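Local atomic coordinates of enoyl-CoA hydratase/isomerase family protein (Bacillus anthracis, PDB entry 3KQF), a protein that probably catalyses the reversible hydration of 2-enoyl-CoA thioesters to 3-hydroxyacyl-CoA, as a member of the crotonase (enoyl-CoA hydratase/isomerase) family. Residues V20-N25 and V57-A62; F67-D72 and N110-G115; V105-N110 and L122-R127; G116-S121 and A133-T138; P155-V160 and Y181-F186. All blocks are in the same frame, centred on the assembly; numbering follows the deposited sequence.

Interaction 1 (V20-N25 and V57-A62); sequences VKISLN and VILTGA
Val20 to Leu24 and Val57 to Gly61 run as neighbouring parallel strands, their short axes 23° apart and 4.4 Å from each other at closest approach. Val20 pairs with Val57 and each later residue with its counterpart. Ile58 N donates to Val20 O, Ile22 N to Ile58 O at 2.7 Å, Thr60 N to Ile22 O, Leu24 N to Thr60 O, and beyond the strand end Ala62 N to Leu24 O. The CA-H groups of Val57, Lys21, Leu59 and Ser23 also point at carbonyls across the pair, as Ser23 CA does at 3.2 Å from Thr60 O.

Val20, Ile22 and Val57 share a face that packs on helix 35-49. Val20 and Val57 run alongside each other in the same direction, with CG1 of Val20 3.6 Å from CG2 of Val57; chi1 of 61° wedges that CG1 between the backbone N and carbonyl carbon of its own residue. CD1 of Ile22 touches CG1 of Val57 at 4.0 Å. Branched aliphatics suit this face, being compact and comfortable in extended chain.

On the other face Lys21 lays its methylene CG across CG2 of Ile58, then carries its ammonium away to a salt bridge with Glu194. Ile58 packs on helix 193-206. OG of Ser23 sits 3.4 Å from the methyl CG2 of Thr60, whose own hydroxyl turns to Ala108 O on the next strand. The unit is a beta-alpha-beta crossover through helix 35-49, and its chemistry implies a division of labour: apolar branches meet the helices, while the Lys21 ammonium and Thr60 hydroxyl find partners outside the pair.

Interaction 2 (F67-D72 and N110-G115); sequences FCAGAD and NGIALG
Ile112 O is gripped by two consecutive amides, Phe67 N at 2.8 Å and Cys68 N at 3.0 Å. The second bond is the straighter, 169° at the hydrogen and in the carbonyl plane, whereas the first is bent to 137°. This pairing lies in the crotonase fold at the CAGAD sequence that follows the third strand of the main sheet; in the family, this loop and the start of the helix after strand 112-114 supply the backbone N-H groups of the oxyanion hole that holds the thioester carbonyl. Cys68 and Ala113 form a parallel bridge, completed by Leu114 N to Cys68 O at 3.0 Å.

The Phe67 side chain leaves with CG anti to the backbone N (chi1 168°), which carries the ring past Asn110 and Ala113. CD2 meets the methyl of Ala113 at 3.8 Å, while OD1 of Asn110 lies at the ring edge, in its plane, 3.7 Å from CD1. Asparagine suits this buried place because its amide offers both an acceptor and a donor to backbone groups: OD1 accepts from Gly61 N, and ND2 donates to Gly63 O and Ala66 O. Gly70 passes close beside Leu114 O with positive phi, where any side chain would be jammed against the preceding carbonyl. Just there, Gly70 N turns back to Cys68 SG, a long 3.4 Å hydrogen bond to the thiol sulfur.

Interaction 3 (V105-N110 and L122-R127); sequences VIAAIN and LACDFR
Val105 and Asp125 cross at about a right angle, and the carboxylate oxygen OD2 reaches the strand's first amide, Val105 N, at 2.8 Å. The N-H meets OD2 on its anti side, 33° out of the carboxylate plane. In return Asp125 N gives a weak bond to Val105 O. The aspartate carboxylate can accept from this amide and still serve others: OD2 makes a salt bridge with Lys216, and OD1 makes a salt bridge with Lys164 and a hydrogen bond with Tyr168, both of the second subunit.

Ile106, by contrast, runs alongside the Phe126 ring, whose tip CZ is 3.7 Å from CG1 of the isoleucine. Next along the strand, Ala107 N donates to Phe126 O at 3.0 Å, in the carbonyl plane. On the other face the thiol of Cys124 packs on Val105 and the small Ala107, with SG 3.5 Å from CG1 of Val105. Arg127 bends back to hydrogen-bond through NH2 with Cys124 O, 2.8 Å away, while its NH1 makes a salt bridge with Glu185.

The crossover through helix 116-123 thus delivers strand 126-130 beside strand 105-109; strand 56-61 flanks the latter, and helix 193-206 packs on Ile106 and Phe126.

Interaction 4 (G116-S121 and A133-T138); sequences GGTELS and ASLGLT
Thr118 and Gly136 make the polar contact: Gly136 N donates to Thr118 OG1 at 3.1 Å with an angle of 165° at the hydrogen. The same hydroxyl gives its proton to Ala113 O, so one small side chain on the helix stitches both strand 112-114 and strand 134-136. A chi1 of -76° puts OG1 anti to the carbonyl carbon and directs it at the strand, where CB of Leu135 makes a van der Waals contact with it at 3.6 Å. Glycine at 136 suits backbone angles that would press a side chain against the preceding carbonyl. Further on, Ser121 OG donates to Thr118 O at 2.9 Å, within the helix.

Apolar contacts gather on Leu137. Its CD2 touches CB and CG2 of Thr118 and, at 3.9 Å, CG of Glu119, whose side chain runs nearly perpendicular to the leucine.

OE2 of Glu119 accepts from Ala148 N and Gly150 N, and the side chain also touches Met95 and Glu139. Glu119 follows the glycine-rich turn at the place where relatives carry an active-site glutamate.

A glycine-rich start to helix 116-123, tucked against a small second sheet, is characteristic of the crotonase fold, where this first turn probably contributes to the oxyanion hole.

Interaction 5 (P155-V160 and Y181-F186); sequences PRLIGV and YGLVEF
Ile158 sets its CG2 methyl against the chain at Tyr181 to Leu183, 3.4 Å from Tyr181 O and 3.5 Å from Leu183 N. A chi1 of 67° leaves CG1 in the crowded position between backbone N and carbonyl carbon, and this places CG2 anti to the carbonyl carbon, facing the loop. A beta-branched residue fits here because CG2 can lie on the backbone at 181-183 while the CG1 branch points in another direction; Leu166 of helix 160-169 also touches the side chain.

Leu157, one residue earlier, brings its CG to Gly182 O at 3.7 Å, and from there the two methyls part: CD2 lies 3.7 Å from Leu183 O and near CD1 of Leu183, while CD1 meets the Glu185 side chain tip to tip, 4.1 Å from OE2.

In the fold this joins the C-terminal end of helix 150-158 to the turn that closes helix 175-181, a Schellman motif in which Gly182 takes positive phi. Glycine suits that conformation, since a side chain there would be jammed against the preceding carbonyl. Ile158 O and Tyr181 O are bridged by a water that donates to both, at 2.8 Å and 2.6 Å.

The Glu185 chain is folded at chi2 (73°), which brings its carboxylate beside Leu157 and into a salt bridge, through OE2, with Arg127 NH1. The Tyr181 ring leads away instead, forming a cation-pi pair with Arg162, with its OH hydrogen-bonded to Arg171. Gly161 of the second subunit packs on both Leu157 and Glu185.

Interactions 1 and 3 lie in the same main sheet, centres 10 Å apart, and are joined by Leu59 N to Ile106 O at 2.8 Å. Interaction 2 shares Asn110 with interaction 3. Interactions 2 and 4, only 6 Å apart between centres, together probably frame the oxyanion hole, linked by Ala113 N to Ser134 O at 2.8 Å. Arg127 NH2, 2.9 Å from Ser121 O, ties interaction 3 to interaction 4, and CD2 of Leu135, 3.7 Å from CD2 of Leu183, carries the packing on from interaction 4 to interaction 5. Interactions 3 and 5 both touch the second subunit. Interaction 5 stands apart from interaction 1, nearest atoms about 11 Å away, on the opposite side of the chain's centre.

Interaction 1 (V20-N25 and V57-A62)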
# COMPACT_ATOMS: atom_id res chain seq x y z
N VAL A 20 9.34 -17.12 22.42
CA VAL A 20 10.76 -16.89 22.65
C VAL A 20 11.05 -15.42 22.39
O VAL A 20 10.53 -14.86 21.43
CB VAL A 20 11.67 -17.79 21.75
CG1 VAL A 20 11.45 -17.53 20.31
CG2 VAL A 20 13.15 -17.62 22.14
N LYS A 21 11.83 -14.80 23.27
CA LYS A 21 12.19 -13.38 23.14
C LYS A 21 13.68 -13.30 22.96
O LYS A 21 14.44 -13.75 23.82
CB LYS A 21 11.78 -12.59 24.40
CG LYS A 21 12.10 -11.10 24.33
CD LYS A 21 11.75 -10.33 25.60
CE LYS A 21 12.67 -10.68 26.75
NZ LYS A 21 12.54 -9.73 27.87
N ILE A 22 14.10 -12.76 21.81
CA ILE A 22 15.50 -12.59 21.49
C ILE A 22 15.84 -11.12 21.70
O ILE A 22 15.17 -10.25 21.15
CB ILE A 22 15.79 -12.94 20.03
CG1 ILE A 22 15.32 -14.37 19.71
CG2 ILE A 22 17.27 -12.78 19.74
CD1 ILE A 22 15.46 -14.75 18.25
N SER A 23 16.85 -10.83 22.52
CA SER A 23 17.24 -9.45 22.79
C SER A 23 18.66 -9.15 22.33
O SER A 23 19.62 -9.82 22.76
CB SER A 23 17.15 -9.16 24.29
OG SER A 23 15.88 -9.45 24.83
N LEU A 24 18.83 -8.16 21.45
CA LEU A 24 20.18 -7.74 21.06
C LEU A 24 20.79 -7.24 22.37
O LEU A 24 20.17 -6.47 23.09
CB LEU A 24 20.17 -6.65 19.99
CG LEU A 24 19.44 -6.97 18.69
CD1 LEU A 24 19.58 -5.82 17.71
CD2 LEU A 24 19.93 -8.26 18.04
N ASN A 25 22.01 -7.69 22.68
CA ASN A 25 22.64 -7.38 23.96
C ASN A 25 24.04 -6.76 23.88
O ASN A 25 25.03 -7.34 24.34
CB ASN A 25 22.70 -8.67 24.80
CG ASN A 25 23.05 -8.41 26.26
OD1 ASN A 25 22.73 -7.35 26.81
ND2 ASN A 25 23.70 -9.39 26.90
N VAL A 57 7.77 -15.43 18.12
CA VAL A 57 9.06 -14.88 18.48
C VAL A 57 8.96 -13.36 18.67
O VAL A 57 8.28 -12.65 17.89
CB VAL A 57 10.10 -15.14 17.34
CG1 VAL A 57 11.46 -14.51 17.68
CG2 VAL A 57 10.23 -16.65 17.07
N ILE A 58 9.63 -12.86 19.69
CA ILE A 58 9.72 -11.41 19.93
C ILE A 58 11.19 -11.01 19.76
O ILE A 58 12.08 -11.66 20.32
CB ILE A 58 9.23 -11.02 21.34
CG1 ILE A 58 7.75 -11.35 21.49
CG2 ILE A 58 9.45 -9.51 21.57
CD1 ILE A 58 7.25 -11.32 22.96
N LEU A 59 11.43 -9.95 19.00
CA LEU A 59 12.78 -9.45 18.77
C LEU A 59 12.86 -8.05 19.37
O LEU A 59 12.05 -7.19 19.03
CB LEU A 59 13.09 -9.44 17.27
CG LEU A 59 14.52 -9.09 16.84
CD1 LEU A 59 15.54 -10.00 17.53
CD2 LEU A 59 14.65 -9.18 15.30
N THR A 60 13.83 -7.82 20.24
CA THR A 60 13.97 -6.52 20.91
C THR A 60 15.44 -6.22 21.22
O THR A 60 16.33 -7.01 20.91
CB THR A 60 13.10 -6.49 22.20
OG1 THR A 60 12.91 -5.14 22.66
CG2 THR A 60 13.72 -7.34 23.34
N GLY A 61 15.68 -5.03 21.77
CA GLY A 61 17.00 -4.61 22.20
C GLY A 61 17.09 -4.46 23.71
O GLY A 61 16.08 -4.21 24.40
N ALA A 62 18.29 -4.62 24.25
CA ALA A 62 18.52 -4.45 25.68
C ALA A 62 18.56 -2.96 25.98
O ALA A 62 18.98 -2.17 25.15
CB ALA A 62 19.83 -5.11 26.10

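Interaction 2 (F67-D72 and N110-G115)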
# COMPACT_ATOMS: atom_id res chain seq x y z
N PHE A 67 17.07 0.08 20.16
CA PHE A 67 16.62 -1.21 19.66
C PHE A 67 17.82 -1.76 18.88
O PHE A 67 18.31 -2.87 19.12
CB PHE A 67 15.40 -1.02 18.75
CG PHE A 67 15.02 -2.23 17.94
CD1 PHE A 67 14.35 -3.30 18.52
CD2 PHE A 67 15.28 -2.28 16.57
CE1 PHE A 67 13.97 -4.40 17.76
CE2 PHE A 67 14.89 -3.39 15.81
CZ PHE A 67 14.24 -4.44 16.41
N CYS A 68 18.29 -0.96 17.93
CA CYS A 68 19.42 -1.34 17.07
C CYS A 68 19.88 -0.13 16.26
O CYS A 68 19.15 0.40 15.42
CB CYS A 68 19.03 -2.49 16.15
SG CYS A 68 20.38 -2.91 15.00
N ALA A 69 21.11 0.32 16.51
CA ALA A 69 21.66 1.49 15.83
C ALA A 69 22.11 1.20 14.41
O ALA A 69 22.59 2.09 13.73
CB ALA A 69 22.83 2.07 16.63
N GLY A 70 21.93 -0.05 13.97
CA GLY A 70 22.31 -0.46 12.61
C GLY A 70 23.65 -1.17 12.55
O GLY A 70 24.09 -1.75 13.54
N ALA A 71 24.28 -1.14 11.39
CA ALA A 71 25.58 -1.76 11.21
C ALA A 71 26.59 -1.12 12.15
O ALA A 71 26.53 0.07 12.43
CB ALA A 71 26.04 -1.62 9.75
N ASP A 72 27.49 -1.94 12.68
CA ASP A 72 28.55 -1.46 13.57
C ASP A 72 29.54 -0.70 12.70
O ASP A 72 30.32 -1.32 11.96
CB ASP A 72 29.20 -2.66 14.28
CG ASP A 72 30.26 -2.25 15.27
OD1 ASP A 72 30.49 -3.02 16.23
OD2 ASP A 72 30.88 -1.18 15.10
N ASN A 110 12.34 -0.72 21.40
CA ASN A 110 12.55 -0.07 22.69
C ASN A 110 13.34 1.23 22.65
O ASN A 110 13.50 1.88 23.67
CB ASN A 110 13.28 -1.05 23.62
CG ASN A 110 14.63 -1.52 23.05
OD1 ASN A 110 14.68 -2.21 22.03
ND2 ASN A 110 15.72 -1.16 23.73
N GLY A 111 13.84 1.60 21.48
CA GLY A 111 14.64 2.82 21.36
C GLY A 111 14.97 3.07 19.91
O GLY A 111 14.23 2.66 19.02
N ILE A 112 16.09 3.76 19.66
CA ILE A 112 16.49 4.08 18.28
C ILE A 112 16.59 2.82 17.43
O ILE A 112 17.05 1.77 17.89
CB ILE A 112 17.80 4.91 18.16
CG1 ILE A 112 19.00 4.20 18.80
CG2 ILE A 112 17.62 6.32 18.77
CD1 ILE A 112 20.35 4.76 18.34
N ALA A 113 16.14 2.94 16.19
CA ALA A 113 16.17 1.85 15.22
C ALA A 113 16.56 2.52 13.93
O ALA A 113 15.70 3.01 13.19
CB ALA A 113 14.79 1.20 15.10
N LEU A 114 17.85 2.50 13.64
CA LEU A 114 18.36 3.25 12.50
C LEU A 114 19.10 2.41 11.55
O LEU A 114 19.87 1.54 11.96
CB LEU A 114 19.30 4.33 13.00
CG LEU A 114 18.74 5.29 14.03
CD1 LEU A 114 19.88 6.15 14.55
CD2 LEU A 114 17.61 6.14 13.44
N GLY A 115 18.85 2.65 10.26
CA GLY A 115 19.53 1.94 9.18
C GLY A 115 19.19 0.46 9.29
O GLY A 115 18.00 0.08 9.23

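Interaction 3 (V105-N110 and L122-R127)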
# COMPACT_ATOMS: atom_id res chain seq x y z
N VAL A 105 6.93 -13.07 13.87
CA VAL A 105 8.00 -12.40 14.59
C VAL A 105 7.55 -10.98 14.83
O VAL A 105 7.15 -10.27 13.89
CB VAL A 105 9.36 -12.42 13.77
CG1 VAL A 105 10.45 -11.67 14.52
CG2 VAL A 105 9.78 -13.86 13.41
N ILE A 106 7.54 -10.58 16.10
CA ILE A 106 7.12 -9.25 16.53
C ILE A 106 8.32 -8.46 16.95
O ILE A 106 9.12 -8.93 17.76
CB ILE A 106 6.14 -9.35 17.74
CG1 ILE A 106 4.95 -10.27 17.39
CG2 ILE A 106 5.67 -7.98 18.15
CD1 ILE A 106 3.96 -10.51 18.58
N ALA A 107 8.50 -7.28 16.37
CA ALA A 107 9.56 -6.38 16.76
C ALA A 107 9.05 -5.50 17.90
O ALA A 107 7.98 -4.89 17.80
CB ALA A 107 10.00 -5.50 15.56
N ALA A 108 9.79 -5.47 19.01
CA ALA A 108 9.47 -4.60 20.14
C ALA A 108 10.59 -3.56 20.16
O ALA A 108 11.70 -3.81 20.68
CB ALA A 108 9.40 -5.39 21.47
N ILE A 109 10.30 -2.41 19.56
CA ILE A 109 11.27 -1.34 19.34
C ILE A 109 11.34 -0.44 20.57
O ILE A 109 10.51 0.45 20.76
CB ILE A 109 10.94 -0.56 18.04
CG1 ILE A 109 10.67 -1.55 16.90
CG2 ILE A 109 12.10 0.40 17.67
CD1 ILE A 109 10.23 -0.92 15.57
N ASN A 110 12.34 -0.72 21.40
CA ASN A 110 12.55 -0.07 22.69
C ASN A 110 13.34 1.23 22.65
O ASN A 110 13.50 1.88 23.67
CB ASN A 110 13.28 -1.05 23.62
CG ASN A 110 14.63 -1.52 23.05
OD1 ASN A 110 14.68 -2.21 22.03
ND2 ASN A 110 15.72 -1.16 23.73
N LEU A 122 11.69 -4.24 9.81
CA LEU A 122 10.91 -4.51 8.59
C LEU A 122 10.88 -6.00 8.26
O LEU A 122 9.96 -6.45 7.61
CB LEU A 122 11.45 -3.73 7.40
CG LEU A 122 11.18 -2.21 7.46
CD1 LEU A 122 12.06 -1.43 6.49
CD2 LEU A 122 9.69 -1.88 7.23
N ALA A 123 11.91 -6.74 8.69
CA ALA A 123 11.98 -8.20 8.45
C ALA A 123 11.03 -8.93 9.36
O ALA A 123 10.74 -10.11 9.13
CB ALA A 123 13.41 -8.71 8.67
N CYS A 124 10.56 -8.26 10.40
CA CYS A 124 9.57 -8.85 11.31
C CYS A 124 8.17 -8.72 10.70
O CYS A 124 7.93 -7.83 9.86
CB CYS A 124 9.61 -8.17 12.69
SG CYS A 124 11.21 -8.34 13.57
N ASP A 125 7.27 -9.61 11.09
CA ASP A 125 5.87 -9.59 10.63
C ASP A 125 5.15 -8.29 10.97
O ASP A 125 4.42 -7.76 10.15
CB ASP A 125 5.10 -10.78 11.18
CG ASP A 125 5.60 -12.10 10.63
OD1 ASP A 125 5.07 -12.52 9.58
OD2 ASP A 125 6.59 -12.65 11.15
N PHE A 126 5.25 -7.83 12.22
CA PHE A 126 4.72 -6.52 12.62
C PHE A 126 5.54 -5.95 13.77
O PHE A 126 6.37 -6.65 14.37
CB PHE A 126 3.20 -6.47 12.83
CG PHE A 126 2.70 -7.36 13.90
CD1 PHE A 126 2.56 -6.89 15.21
CD2 PHE A 126 2.34 -8.66 13.61
CE1 PHE A 126 2.10 -7.72 16.20
CE2 PHE A 126 1.86 -9.50 14.61
CZ PHE A 126 1.74 -9.03 15.90
N ARG A 127 5.28 -4.67 14.06
CA ARG A 127 6.08 -3.88 14.97
C ARG A 127 5.31 -3.13 16.05
O ARG A 127 4.25 -2.54 15.79
CB ARG A 127 6.80 -2.85 14.08
CG ARG A 127 7.83 -3.43 13.11
CD ARG A 127 7.90 -2.71 11.75
NE ARG A 127 6.70 -3.00 10.97
CZ ARG A 127 6.48 -4.15 10.30
NH1 ARG A 127 5.34 -4.34 9.66
NH2 ARG A 127 7.40 -5.10 10.27

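Interaction 4 (G116-S121 and A133-T138)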
# COMPACT_ATOMS: atom_id res chain seq x y z
N GLY A 116 20.22 -0.36 9.50
CA GLY A 116 20.05 -1.80 9.72
C GLY A 116 19.03 -2.10 10.81
O GLY A 116 18.42 -3.16 10.79
N GLY A 117 18.88 -1.20 11.77
CA GLY A 117 17.86 -1.35 12.85
C GLY A 117 16.44 -1.22 12.32
O GLY A 117 15.52 -1.97 12.74
N THR A 118 16.20 -0.26 11.43
CA THR A 118 14.89 -0.20 10.79
C THR A 118 14.71 -1.41 9.85
O THR A 118 13.62 -1.99 9.78
CB THR A 118 14.61 1.16 10.11
OG1 THR A 118 14.30 2.13 11.12
CG2 THR A 118 13.42 1.09 9.17
N GLU A 119 15.78 -1.81 9.15
CA GLU A 119 15.70 -2.97 8.28
C GLU A 119 15.33 -4.23 9.05
O GLU A 119 14.52 -5.05 8.58
CB GLU A 119 17.01 -3.16 7.52
CG GLU A 119 17.21 -2.11 6.48
CD GLU A 119 18.50 -2.26 5.72
OE1 GLU A 119 19.58 -2.39 6.36
OE2 GLU A 119 18.43 -2.20 4.48
N LEU A 120 15.90 -4.39 10.24
CA LEU A 120 15.61 -5.53 11.09
C LEU A 120 14.13 -5.54 11.50
O LEU A 120 13.47 -6.59 11.47
CB LEU A 120 16.52 -5.50 12.34
CG LEU A 120 16.37 -6.65 13.33
CD1 LEU A 120 16.61 -7.98 12.59
CD2 LEU A 120 17.32 -6.48 14.52
N SER A 121 13.59 -4.36 11.84
CA SER A 121 12.17 -4.27 12.23
C SER A 121 11.25 -4.56 11.03
O SER A 121 10.18 -5.10 11.22
CB SER A 121 11.84 -2.91 12.85
OG SER A 121 11.62 -1.93 11.86
N ALA A 133 10.77 5.79 20.96
CA ALA A 133 11.61 5.25 19.90
C ALA A 133 11.65 6.17 18.70
O ALA A 133 10.78 7.02 18.50
CB ALA A 133 11.12 3.86 19.46
N SER A 134 12.71 6.02 17.91
CA SER A 134 12.85 6.79 16.68
C SER A 134 13.35 5.83 15.62
O SER A 134 14.09 4.87 15.93
CB SER A 134 13.77 8.01 16.83
OG SER A 134 15.00 7.69 17.44
N LEU A 135 12.91 6.06 14.39
CA LEU A 135 13.25 5.19 13.30
C LEU A 135 13.71 5.97 12.10
O LEU A 135 13.57 7.20 12.02
CB LEU A 135 12.02 4.36 12.86
CG LEU A 135 11.40 3.44 13.92
CD1 LEU A 135 10.48 4.21 14.84
CD2 LEU A 135 10.64 2.29 13.21
N GLY A 136 14.25 5.24 11.15
CA GLY A 136 14.67 5.87 9.90
C GLY A 136 15.72 5.06 9.19
O GLY A 136 16.46 4.29 9.81
N LEU A 137 15.79 5.26 7.88
CA LEU A 137 16.83 4.64 7.07
C LEU A 137 17.79 5.76 6.75
O LEU A 137 17.61 6.50 5.78
CB LEU A 137 16.26 4.00 5.81
CG LEU A 137 15.45 2.73 6.05
CD1 LEU A 137 14.86 2.22 4.76
CD2 LEU A 137 16.34 1.65 6.67
N THR A 138 18.84 5.85 7.56
CA THR A 138 19.81 6.94 7.50
C THR A 138 20.95 6.72 6.50
O THR A 138 21.81 7.59 6.37
CB THR A 138 20.45 7.13 8.88
OG1 THR A 138 20.97 5.87 9.32
CG2 THR A 138 19.40 7.64 9.92

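Interaction 5 (P155-V160 and Y181-F186)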
# COMPACT_ATOMS: atom_id res chain seq x y z
N PRO A 155 9.01 0.32 1.02
CA PRO A 155 7.88 0.75 0.16
C PRO A 155 6.75 -0.26 0.11
O PRO A 155 5.59 0.11 -0.11
CB PRO A 155 8.51 0.92 -1.23
CG PRO A 155 9.77 0.14 -1.19
CD PRO A 155 10.25 0.20 0.26
N ARG A 156 7.07 -1.54 0.31
CA ARG A 156 6.06 -2.55 0.32
C ARG A 156 5.12 -2.36 1.51
O ARG A 156 3.91 -2.55 1.37
CB ARG A 156 6.66 -3.96 0.30
CG ARG A 156 7.15 -4.35 -1.08
CD ARG A 156 7.85 -5.67 -1.08
NE ARG A 156 8.14 -6.10 -2.45
CZ ARG A 156 9.11 -5.61 -3.21
NH1 ARG A 156 9.93 -4.67 -2.77
NH2 ARG A 156 9.29 -6.08 -4.44
N LEU A 157 5.65 -1.88 2.62
CA LEU A 157 4.81 -1.68 3.83
C LEU A 157 4.04 -0.37 3.87
O LEU A 157 2.84 -0.35 4.19
CB LEU A 157 5.67 -1.79 5.10
CG LEU A 157 4.95 -1.71 6.46
CD1 LEU A 157 3.97 -2.86 6.57
CD2 LEU A 157 5.95 -1.74 7.58
N ILE A 158 4.72 0.74 3.55
CA ILE A 158 4.12 2.06 3.68
C ILE A 158 3.88 2.84 2.38
O ILE A 158 3.46 4.01 2.41
CB ILE A 158 4.93 2.93 4.65
CG1 ILE A 158 6.33 3.25 4.10
CG2 ILE A 158 5.04 2.24 6.02
CD1 ILE A 158 7.12 4.21 5.01
N GLY A 159 4.18 2.22 1.25
CA GLY A 159 3.94 2.84 -0.06
C GLY A 159 5.20 3.48 -0.58
O GLY A 159 6.07 3.91 0.21
N VAL A 160 5.28 3.59 -1.91
CA VAL A 160 6.49 4.07 -2.56
C VAL A 160 6.85 5.53 -2.26
O VAL A 160 8.00 5.83 -2.03
CB VAL A 160 6.47 3.80 -4.08
CG1 VAL A 160 5.30 4.51 -4.77
CG2 VAL A 160 7.81 4.23 -4.73
N TYR A 181 2.36 6.77 9.53
CA TYR A 181 2.72 6.32 8.18
C TYR A 181 2.46 4.83 7.92
O TYR A 181 2.56 4.37 6.78
CB TYR A 181 4.17 6.59 7.86
CG TYR A 181 4.67 8.01 8.10
CD1 TYR A 181 3.85 9.10 7.91
CD2 TYR A 181 6.01 8.23 8.40
CE1 TYR A 181 4.33 10.40 8.10
CE2 TYR A 181 6.50 9.53 8.59
CZ TYR A 181 5.67 10.60 8.44
OH TYR A 181 6.17 11.89 8.63
N GLY A 182 2.16 4.09 8.99
CA GLY A 182 1.92 2.65 8.88
C GLY A 182 3.18 1.80 9.00
O GLY A 182 3.15 0.57 8.71
N LEU A 183 4.27 2.41 9.45
CA LEU A 183 5.56 1.73 9.64
C LEU A 183 5.52 0.88 10.92
O LEU A 183 6.13 -0.17 10.96
CB LEU A 183 6.73 2.74 9.67
CG LEU A 183 8.13 2.20 9.98
CD1 LEU A 183 8.61 1.11 8.96
CD2 LEU A 183 9.11 3.37 10.01
N VAL A 184 4.86 1.37 11.98
CA VAL A 184 4.70 0.55 13.19
C VAL A 184 3.19 0.38 13.43
O VAL A 184 2.39 1.28 13.12
CB VAL A 184 5.44 1.10 14.43
CG1 VAL A 184 6.94 1.26 14.11
CG2 VAL A 184 4.80 2.39 14.92
N GLU A 185 2.81 -0.78 13.94
CA GLU A 185 1.40 -1.13 14.13
C GLU A 185 0.84 -0.75 15.49
O GLU A 185 -0.38 -0.57 15.62
CB GLU A 185 1.17 -2.62 13.81
CG GLU A 185 1.26 -2.96 12.29
CD GLU A 185 2.67 -2.94 11.71
OE1 GLU A 185 3.67 -3.09 12.47
OE2 GLU A 185 2.79 -2.79 10.47
N PHE A 186 1.72 -0.65 16.49
CA PHE A 186 1.33 -0.23 17.85
C PHE A 186 2.38 0.71 18.45
O PHE A 186 3.57 0.61 18.13
CB PHE A 186 1.22 -1.44 18.78
CG PHE A 186 0.25 -2.49 18.31
CD1 PHE A 186 -1.09 -2.47 18.72
CD2 PHE A 186 0.67 -3.50 17.47
CE1 PHE A 186 -1.98 -3.45 18.29
CE2 PHE A 186 -0.23 -4.50 17.04
CZ PHE A 186 -1.54 -4.46 17.42
O HOH W 1 2.63 5.57 4.53